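Local coordinates for C3-degrading proteinase (CppA protein) (Streptococcus pneumoniae, PDB 3E0R), which probably degrades complement component C3 as a proteinase, although its two halves are related to the glyoxalase superfamily, at residues I153-S165 against A174-T187. Sequence-based numbering, arbitrary orientation.
Sequences ISMELHLPTDIES and ASLDFIPAQGQDLT
Leu-159 lays its CD2 methyl over one face of the Phe-178 ring, a CH-pi contact 4.2 Å from the centroid and 22° off the ring normal. Its CG lies anti to the backbone N (chi1 -167°), which turns the isopropyl end back over the ring. Leu-157 CB packs 3.8 Å from Phe-178 CD1, and Ser-165 CB reaches the far end of the ring, 3.7 Å from Phe-178 CZ. Beneath this cluster, strands 153-159 and 176-180 pair in parallel through five backbone bonds, from Met-155 N to Ser-175 O (2.8 Å) through Leu-159 N to Ile-179 O (2.8 Å). They are the two strands of a beta-alpha-beta unit, with 176-180 at the sheet edge. On the side of the sheet that carries Glu-156, His-158 and Ile-179, Ala-181 CB sits 3.6 Å from His-158 CB, while Ile-179 CG2 meets the imidazole edge at CD2; His-158 ND1 bonds to Lys-72 O. Glu-156 runs alongside Asp-177, OE2 4.4 Å from OD2, and its salt bridge to Arg-76 probably eases that repulsion. A water donates to both His-158 O and Leu-186 O. The pairing thus joins an apolar face centred on Phe-178 to a mixed one where Arg-76 probably offsets part of the negative charge.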
loop_
_atom_site.group_PDB
_atom_site.type_symbol
_atom_site.label_atom_id
_atom_site.label_comp_id
_atom_site.label_asym_id
_atom_site.label_seq_id
_atom_site.Cartn_x
_atom_site.Cartn_y
_atom_site.Cartn_z
ATOM N N ILE A 153 1.015 1.690 -7.159
ATOM C CA ILE A 153 0.264 1.548 -5.923
ATOM C C ILE A 153 -0.472 2.831 -5.644
ATOM O O ILE A 153 0.064 3.917 -5.750
ATOM C CB ILE A 153 1.177 1.248 -4.692
ATOM C CG1 ILE A 153 1.922 -0.059 -4.875
ATOM C CG2 ILE A 153 0.396 1.232 -3.316
ATOM C CD1 ILE A 153 1.161 -1.192 -5.088
ATOM N N SER A 154 -1.729 2.711 -5.280
ATOM C CA SER A 154 -2.378 3.819 -4.580
ATOM C C SER A 154 -3.150 3.194 -3.438
ATOM O O SER A 154 -3.069 1.969 -3.219
ATOM C CB SER A 154 -3.240 4.629 -5.548
ATOM O OG SER A 154 -4.246 3.862 -6.143
HETATM N N MSE A 155 -3.895 3.997 -2.694
HETATM C CA MSE A 155 -4.656 3.412 -1.580
HETATM C C MSE A 155 -5.857 4.224 -1.123
HETATM O O MSE A 155 -5.927 5.443 -1.324
HETATM C CB MSE A 155 -3.702 3.227 -0.400
HETATM C CG MSE A 155 -3.303 4.523 0.213
HETATM SE SE MSE A 155 -1.612 4.354 1.080
HETATM C CE MSE A 155 -0.474 4.816 -0.464
ATOM N N GLU A 156 -6.788 3.540 -0.482
ATOM C CA GLU A 156 -7.853 4.201 0.226
ATOM C C GLU A 156 -7.544 4.055 1.702
ATOM O O GLU A 156 -7.166 2.966 2.135
ATOM C CB GLU A 156 -9.188 3.588 -0.113
ATOM C CG GLU A 156 -9.677 3.964 -1.467
ATOM C CD GLU A 156 -10.586 2.937 -2.096
ATOM O OE1 GLU A 156 -11.037 1.982 -1.426
ATOM O OE2 GLU A 156 -10.879 3.118 -3.289
ATOM N N LEU A 157 -7.655 5.149 2.468
ATOM C CA LEU A 157 -7.338 5.159 3.885
ATOM C C LEU A 157 -8.549 5.528 4.682
ATOM O O LEU A 157 -9.237 6.445 4.324
ATOM C CB LEU A 157 -6.213 6.142 4.168
ATOM C CG LEU A 157 -4.865 5.873 3.487
ATOM C CD1 LEU A 157 -3.829 6.824 3.987
ATOM C CD2 LEU A 157 -4.370 4.432 3.665
ATOM N N HIS A 158 -8.807 4.799 5.771
ATOM C CA HIS A 158 -9.906 5.071 6.660
ATOM C C HIS A 158 -9.479 6.106 7.713
ATOM O O HIS A 158 -8.506 5.906 8.464
ATOM C CB HIS A 158 -10.378 3.772 7.346
ATOM C CG HIS A 158 -11.228 2.881 6.487
ATOM N ND1 HIS A 158 -11.018 1.526 6.397
ATOM C CD2 HIS A 158 -12.322 3.144 5.733
ATOM C CE1 HIS A 158 -11.929 0.993 5.605
ATOM N NE2 HIS A 158 -12.738 1.953 5.192
ATOM N N LEU A 159 -10.205 7.221 7.749
ATOM C CA LEU A 159 -9.847 8.371 8.619
ATOM C C LEU A 159 -11.059 8.805 9.451
ATOM O O LEU A 159 -12.112 9.131 8.884
ATOM C CB LEU A 159 -9.307 9.545 7.784
ATOM C CG LEU A 159 -8.602 10.724 8.505
ATOM C CD1 LEU A 159 -7.226 10.338 9.093
ATOM C CD2 LEU A 159 -8.438 11.940 7.588
ATOM N N PRO A 160 -10.914 8.831 10.793
ATOM C CA PRO A 160 -12.067 9.286 11.605
ATOM C C PRO A 160 -12.493 10.714 11.276
ATOM O O PRO A 160 -11.702 11.487 10.723
ATOM C CB PRO A 160 -11.570 9.175 13.054
ATOM C CG PRO A 160 -10.307 8.336 12.987
ATOM C CD PRO A 160 -9.741 8.498 11.624
ATOM N N THR A 161 -13.737 11.066 11.605
ATOM C CA THR A 161 -14.259 12.372 11.211
ATOM C C THR A 161 -13.718 13.471 12.111
ATOM O O THR A 161 -13.618 14.622 11.672
ATOM C CB THR A 161 -15.818 12.414 11.158
ATOM O OG1 THR A 161 -16.371 12.096 12.441
ATOM C CG2 THR A 161 -16.351 11.454 10.090
ATOM N N ASP A 162 -13.315 13.103 13.334
ATOM C CA ASP A 162 -12.877 14.083 14.355
ATOM C C ASP A 162 -11.395 14.439 14.279
ATOM O O ASP A 162 -10.936 15.321 15.010
ATOM C CB ASP A 162 -13.217 13.602 15.778
ATOM C CG ASP A 162 -12.543 12.259 16.142
ATOM O OD1 ASP A 162 -11.795 11.701 15.310
ATOM O OD2 ASP A 162 -12.779 11.751 17.275
ATOM N N ILE A 163 -10.647 13.768 13.418
ATOM C CA ILE A 163 -9.282 14.168 13.144
ATOM C C ILE A 163 -9.053 14.522 11.660
ATOM O O ILE A 163 -9.782 14.093 10.769
ATOM C CB ILE A 163 -8.233 13.094 13.633
ATOM C CG1 ILE A 163 -8.118 11.931 12.667
ATOM C CG2 ILE A 163 -8.553 12.577 15.052
ATOM C CD1 ILE A 163 -6.827 11.189 12.836
ATOM N N GLU A 164 -8.018 15.324 11.445
ATOM C CA GLU A 164 -7.564 15.758 10.144
ATOM C C GLU A 164 -6.150 15.226 9.930
ATOM O O GLU A 164 -5.334 15.208 10.844
ATOM C CB GLU A 164 -7.560 17.288 10.095
ATOM C CG GLU A 164 -8.913 17.909 9.706
ATOM C CD GLU A 164 -9.081 18.022 8.182
ATOM O OE1 GLU A 164 -8.404 18.887 7.573
ATOM O OE2 GLU A 164 -9.878 17.251 7.591
ATOM N N SER A 165 -5.870 14.766 8.720
ATOM C CA SER A 165 -4.539 14.372 8.361
ATOM C C SER A 165 -3.703 15.632 8.108
ATOM O O SER A 165 -4.204 16.657 7.634
ATOM C CB SER A 165 -4.542 13.484 7.123
ATOM O OG SER A 165 -3.222 13.285 6.656
ATOM N N ALA A 174 -3.886 11.794 -6.291
ATOM C CA ALA A 174 -4.750 10.642 -6.525
ATOM C C ALA A 174 -4.234 9.335 -5.879
ATOM O O ALA A 174 -4.996 8.359 -5.763
ATOM C CB ALA A 174 -4.944 10.436 -8.059
ATOM N N SER A 175 -2.958 9.306 -5.483
ATOM C CA SER A 175 -2.353 8.135 -4.816
ATOM C C SER A 175 -3.063 7.794 -3.524
ATOM O O SER A 175 -3.019 6.645 -3.095
ATOM C CB SER A 175 -0.881 8.380 -4.480
ATOM O OG SER A 175 -0.146 8.627 -5.647
ATOM N N LEU A 176 -3.734 8.778 -2.929
ATOM C CA LEU A 176 -4.327 8.611 -1.608
ATOM C C LEU A 176 -5.755 9.171 -1.453
ATOM O O LEU A 176 -5.990 10.342 -1.616
ATOM C CB LEU A 176 -3.417 9.297 -0.657
ATOM C CG LEU A 176 -3.070 8.538 0.568
ATOM C CD1 LEU A 176 -1.597 8.878 1.006
ATOM C CD2 LEU A 176 -4.269 8.873 1.581
ATOM N N ASP A 177 -6.692 8.289 -1.135
ATOM C CA ASP A 177 -8.093 8.619 -0.986
ATOM C C ASP A 177 -8.507 8.407 0.476
ATOM O O ASP A 177 -8.357 7.298 0.977
ATOM C CB ASP A 177 -8.871 7.667 -1.888
ATOM C CG ASP A 177 -10.177 8.206 -2.293
ATOM O OD1 ASP A 177 -10.218 9.437 -2.551
ATOM O OD2 ASP A 177 -11.165 7.415 -2.397
ATOM N N PHE A 178 -9.028 9.436 1.158
ATOM C CA PHE A 178 -9.466 9.278 2.553
ATOM C C PHE A 178 -10.954 8.972 2.632
ATOM O O PHE A 178 -11.768 9.716 2.138
ATOM C CB PHE A 178 -9.178 10.521 3.403
ATOM C CG PHE A 178 -7.758 10.666 3.794
ATOM C CD1 PHE A 178 -7.171 9.764 4.661
ATOM C CD2 PHE A 178 -6.979 11.700 3.291
ATOM C CE1 PHE A 178 -5.845 9.890 5.020
ATOM C CE2 PHE A 178 -5.638 11.812 3.647
ATOM C CZ PHE A 178 -5.085 10.935 4.519
ATOM N N ILE A 179 -11.311 7.891 3.301
ATOM C CA ILE A 179 -12.704 7.543 3.520
ATOM C C ILE A 179 -13.048 7.807 4.985
ATOM O O ILE A 179 -12.325 7.333 5.859
ATOM C CB ILE A 179 -12.937 6.083 3.183
ATOM C CG1 ILE A 179 -12.732 5.879 1.673
ATOM C CG2 ILE A 179 -14.323 5.648 3.648
ATOM C CD1 ILE A 179 -12.672 4.468 1.258
ATOM N N PRO A 180 -14.124 8.597 5.254
ATOM C CA PRO A 180 -14.514 8.772 6.650
ATOM C C PRO A 180 -14.930 7.410 7.229
ATOM O O PRO A 180 -15.433 6.572 6.481
ATOM C CB PRO A 180 -15.676 9.794 6.589
ATOM C CG PRO A 180 -15.592 10.399 5.189
ATOM C CD PRO A 180 -15.018 9.334 4.332
ATOM N N ALA A 181 -14.669 7.188 8.525
ATOM C CA ALA A 181 -14.654 5.861 9.119
ATOM C C ALA A 181 -14.652 5.966 10.634
ATOM O O ALA A 181 -14.133 6.924 11.180
ATOM C CB ALA A 181 -13.439 5.096 8.659
ATOM N N GLN A 182 -15.254 4.995 11.305
ATOM C CA GLN A 182 -15.163 4.848 12.749
ATOM C C GLN A 182 -14.632 3.476 13.039
ATOM O O GLN A 182 -14.935 2.518 12.328
ATOM C CB GLN A 182 -16.520 4.975 13.475
ATOM C CG GLN A 182 -17.117 6.354 13.452
ATOM C CD GLN A 182 -17.789 6.629 12.117
ATOM O OE1 GLN A 182 -18.620 5.819 11.652
ATOM N NE2 GLN A 182 -17.425 7.756 11.472
ATOM N N GLY A 183 -13.855 3.408 14.112
ATOM C CA GLY A 183 -13.321 2.176 14.643
ATOM C C GLY A 183 -12.271 2.492 15.696
ATOM O O GLY A 183 -11.568 3.519 15.612
ATOM N N GLN A 184 -12.168 1.593 16.675
ATOM C CA GLN A 184 -11.274 1.747 17.829
ATOM C C GLN A 184 -9.802 1.902 17.439
ATOM O O GLN A 184 -9.087 2.691 18.040
ATOM C CB GLN A 184 -11.454 0.574 18.821
ATOM C CG GLN A 184 -11.267 -0.853 18.237
ATOM C CD GLN A 184 -11.012 -1.916 19.325
ATOM O OE1 GLN A 184 -11.932 -2.319 20.027
ATOM N NE2 GLN A 184 -9.751 -2.391 19.438
ATOM N N ASP A 185 -9.367 1.185 16.409
ATOM C CA ASP A 185 -7.942 1.109 16.034
ATOM C C ASP A 185 -7.484 2.058 14.919
ATOM O O ASP A 185 -6.322 1.973 14.437
ATOM C CB ASP A 185 -7.606 -0.353 15.652
ATOM C CG ASP A 185 -7.811 -1.322 16.811
ATOM O OD1 ASP A 185 -7.987 -0.858 17.959
ATOM O OD2 ASP A 185 -7.811 -2.545 16.566
ATOM N N LEU A 186 -8.344 2.984 14.524
ATOM C CA LEU A 186 -8.056 3.877 13.398
ATOM C C LEU A 186 -7.013 4.930 13.712
ATOM O O LEU A 186 -6.483 5.567 12.808
ATOM C CB LEU A 186 -9.346 4.572 12.932
ATOM C CG LEU A 186 -10.344 3.778 12.104
ATOM C CD1 LEU A 186 -11.545 4.690 11.729
ATOM C CD2 LEU A 186 -9.622 3.185 10.902
ATOM N N THR A 187 -6.752 5.158 15.001
ATOM C CA THR A 187 -5.659 6.051 15.445
ATOM C C THR A 187 -4.657 5.409 16.443
ATOM O O THR A 187 -3.820 6.107 17.037
ATOM C CB THR A 187 -6.231 7.344 16.033
ATOM O OG1 THR A 187 -6.793 7.079 17.324
ATOM C CG2 THR A 187 -7.309 7.942 15.093
HETATM O O HOH W 1 -6.831 5.979 -4.036
HETATM O O HOH W 2 -6.755 6.533 10.320
#